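Local structure of adapter protein MecA 1 (Bacillus subtilis, 3JTP) at residues Y41-D46 with S60-Y65. The protein acts as an adaptor that targets unfolded and aggregated proteins, and the competence factor ComK, to the ClpC protease; its C-terminal domain, described here, interacts with ClpC. The protein carries 3 engineered substitutions. Residues are numbered along the deposited sequence; the frame is centred on the assembly and turned at random.
Engineered in segment 60-65: M62 (natural residue Leu).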
loop_
_atom_site.group_PDB
_atom_site.type_symbol
_atom_site.label_atom_id
_atom_site.label_comp_id
_atom_site.label_asym_id
_atom_site.label_seq_id
_atom_site.Cartn_x
_atom_site.Cartn_y
_atom_site.Cartn_z
ATOM N N TYR A 41 -4.440 -3.733 -7.484
ATOM C CA TYR A 41 -4.516 -3.506 -6.038
ATOM C C TYR A 41 -3.986 -2.114 -5.751
ATOM O O TYR A 41 -3.073 -1.632 -6.430
ATOM C CB TYR A 41 -3.749 -4.589 -5.247
ATOM C CG TYR A 41 -4.422 -5.938 -5.360
ATOM C CD1 TYR A 41 -5.376 -6.340 -4.433
ATOM C CD2 TYR A 41 -4.148 -6.790 -6.432
ATOM C CE1 TYR A 41 -6.025 -7.557 -4.554
ATOM C CE2 TYR A 41 -4.802 -8.011 -6.568
ATOM C CZ TYR A 41 -5.739 -8.388 -5.618
ATOM O OH TYR A 41 -6.383 -9.604 -5.729
ATOM N N TYR A 42 -4.580 -1.454 -4.772
ATOM C CA TYR A 42 -4.203 -0.099 -4.437
ATOM C C TYR A 42 -3.943 -0.015 -2.950
ATOM O O TYR A 42 -4.743 -0.475 -2.142
ATOM C CB TYR A 42 -5.312 0.881 -4.853
ATOM C CG TYR A 42 -5.482 0.949 -6.349
ATOM C CD1 TYR A 42 -4.921 1.982 -7.081
ATOM C CD2 TYR A 42 -6.187 -0.037 -7.033
ATOM C CE1 TYR A 42 -5.068 2.043 -8.456
ATOM C CE2 TYR A 42 -6.338 0.016 -8.415
ATOM C CZ TYR A 42 -5.778 1.058 -9.119
ATOM O OH TYR A 42 -5.923 1.120 -10.490
ATOM N N LEU A 43 -2.801 0.547 -2.596
ATOM C CA LEU A 43 -2.433 0.649 -1.201
ATOM C C LEU A 43 -2.609 2.098 -0.845
ATOM O O LEU A 43 -1.852 2.937 -1.309
ATOM C CB LEU A 43 -0.956 0.310 -1.006
ATOM C CG LEU A 43 -0.478 -0.638 0.101
ATOM C CD1 LEU A 43 0.898 -0.218 0.629
ATOM C CD2 LEU A 43 -1.472 -0.749 1.215
ATOM N N TYR A 44 -3.580 2.419 -0.015
ATOM C CA TYR A 44 -3.542 3.765 0.527
ATOM C C TYR A 44 -2.440 3.852 1.589
ATOM O O TYR A 44 -2.429 3.085 2.539
ATOM C CB TYR A 44 -4.878 4.181 1.098
ATOM C CG TYR A 44 -4.829 5.563 1.693
ATOM C CD1 TYR A 44 -4.606 6.680 0.893
ATOM C CD2 TYR A 44 -5.007 5.751 3.060
ATOM C CE1 TYR A 44 -4.548 7.943 1.438
ATOM C CE2 TYR A 44 -4.963 7.011 3.619
ATOM C CZ TYR A 44 -4.729 8.098 2.813
ATOM O OH TYR A 44 -4.684 9.338 3.396
ATOM N N VAL A 45 -1.505 4.773 1.419
ATOM C CA VAL A 45 -0.354 4.829 2.318
ATOM C C VAL A 45 -0.194 6.163 3.035
ATOM O O VAL A 45 0.143 7.173 2.410
ATOM C CB VAL A 45 0.941 4.548 1.575
ATOM C CG1 VAL A 45 2.129 4.692 2.532
ATOM C CG2 VAL A 45 0.892 3.167 0.993
ATOM N N ASP A 46 -0.413 6.154 4.347
ATOM C CA ASP A 46 -0.297 7.360 5.155
ATOM C C ASP A 46 0.918 7.284 6.052
ATOM O O ASP A 46 0.928 6.547 7.042
ATOM C CB ASP A 46 -1.544 7.568 6.013
ATOM C CG ASP A 46 -1.538 8.916 6.728
ATOM O OD1 ASP A 46 -0.568 9.685 6.519
ATOM O OD2 ASP A 46 -2.497 9.206 7.488
ATOM N N SER A 60 10.655 4.601 -1.668
ATOM C CA SER A 60 11.462 4.119 -2.788
ATOM C C SER A 60 11.474 2.592 -2.907
ATOM O O SER A 60 11.604 2.059 -4.008
ATOM C CB SER A 60 12.895 4.651 -2.703
ATOM O OG SER A 60 13.643 3.939 -1.726
ATOM N N ILE A 61 11.339 1.885 -1.787
ATOM C CA ILE A 61 11.196 0.434 -1.868
ATOM C C ILE A 61 9.782 0.059 -2.267
ATOM O O ILE A 61 9.578 -0.857 -3.068
ATOM C CB ILE A 61 11.575 -0.276 -0.569
ATOM C CG1 ILE A 61 13.094 -0.259 -0.395
ATOM C CG2 ILE A 61 11.075 -1.721 -0.583
ATOM C CD1 ILE A 61 13.530 -0.477 1.032
ATOM N N MET A 62 8.801 0.778 -1.725
ATOM C CA MET A 62 7.424 0.525 -2.102
ATOM C C MET A 62 7.312 0.633 -3.612
ATOM O O MET A 62 6.603 -0.148 -4.238
ATOM C CB MET A 62 6.460 1.493 -1.403
ATOM C CG MET A 62 6.114 1.123 0.039
ATOM S SD MET A 62 5.054 2.368 0.803
ATOM C CE MET A 62 4.223 1.461 2.046
ATOM N N LEU A 63 8.036 1.582 -4.200
ATOM C CA LEU A 63 7.940 1.834 -5.636
ATOM C C LEU A 63 8.717 0.853 -6.496
ATOM O O LEU A 63 8.838 1.054 -7.709
ATOM C CB LEU A 63 8.406 3.247 -5.983
ATOM C CG LEU A 63 7.551 4.412 -5.508
ATOM C CD1 LEU A 63 8.151 5.710 -6.023
ATOM C CD2 LEU A 63 6.112 4.246 -5.975
ATOM N N GLU A 64 9.275 -0.190 -5.893
ATOM C CA GLU A 64 9.827 -1.265 -6.714
ATOM C C GLU A 64 8.738 -2.266 -7.038
ATOM O O GLU A 64 8.797 -2.958 -8.057
ATOM C CB GLU A 64 10.988 -1.954 -6.011
ATOM C CG GLU A 64 12.152 -1.033 -5.847
ATOM C CD GLU A 64 13.460 -1.745 -5.877
ATOM O OE1 GLU A 64 14.462 -1.021 -5.849
ATOM O OE2 GLU A 64 13.496 -3.000 -5.936
ATOM N N TYR A 65 7.741 -2.325 -6.156
ATOM C CA TYR A 65 6.621 -3.231 -6.313
ATOM C C TYR A 65 5.370 -2.537 -6.823
ATOM O O TYR A 65 4.425 -3.197 -7.245
ATOM C CB TYR A 65 6.363 -3.943 -4.998
ATOM C CG TYR A 65 7.545 -4.788 -4.655
ATOM C CD1 TYR A 65 7.803 -5.962 -5.360
ATOM C CD2 TYR A 65 8.443 -4.387 -3.697
ATOM C CE1 TYR A 65 8.899 -6.730 -5.098
ATOM C CE2 TYR A 65 9.559 -5.154 -3.423
ATOM C CZ TYR A 65 9.774 -6.325 -4.134
ATOM O OH TYR A 65 10.858 -7.083 -3.863
#
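M62 leaves its helix with CG anti to its own carbonyl carbon (chi1 -80°) and stays extended beyond CG, which carries CE across to V45 and L43. V45 points toward the helix, and with CG1 anti to its backbone N (chi1 177°) both methyls come within reach of M62 CE. CE of M62 sits 3.9 Å from V45 CG1 and 3.9 Å from V45 CG2, touching both branches of the valine. The two side chains meet end to end. The sulfur is also close, with M62 SD 4.1 Å from V45 CG1. L43 meets the same methyl differently. Its side chain crosses that of M62 at about a right angle, and L43 CD1 is 4.0 Å from M62 CE. One methyl group thus bridges two residues on the same face of strand 40-46. All three side chains are buried, and the contact between them is apolar. The backbones stay well apart, with the CA atoms of L43 and M62 9.9 Å from each other. M62 is an engineered residue; the natural sequence has leucine here. M62 also touches L22 of helix 16-24 and F47, while L43 and V45 both lie against T32 of strand 31-37. Strand 40-46 is the middle strand of the antiparallel sheet, bonded through its backbone to strands 8-13 and 31-37. The contact joins helix 54-65 to this central strand in the C-terminal domain of MecA, as in the hydrophobic core of an alpha+beta domain with helices packed on an antiparallel sheet.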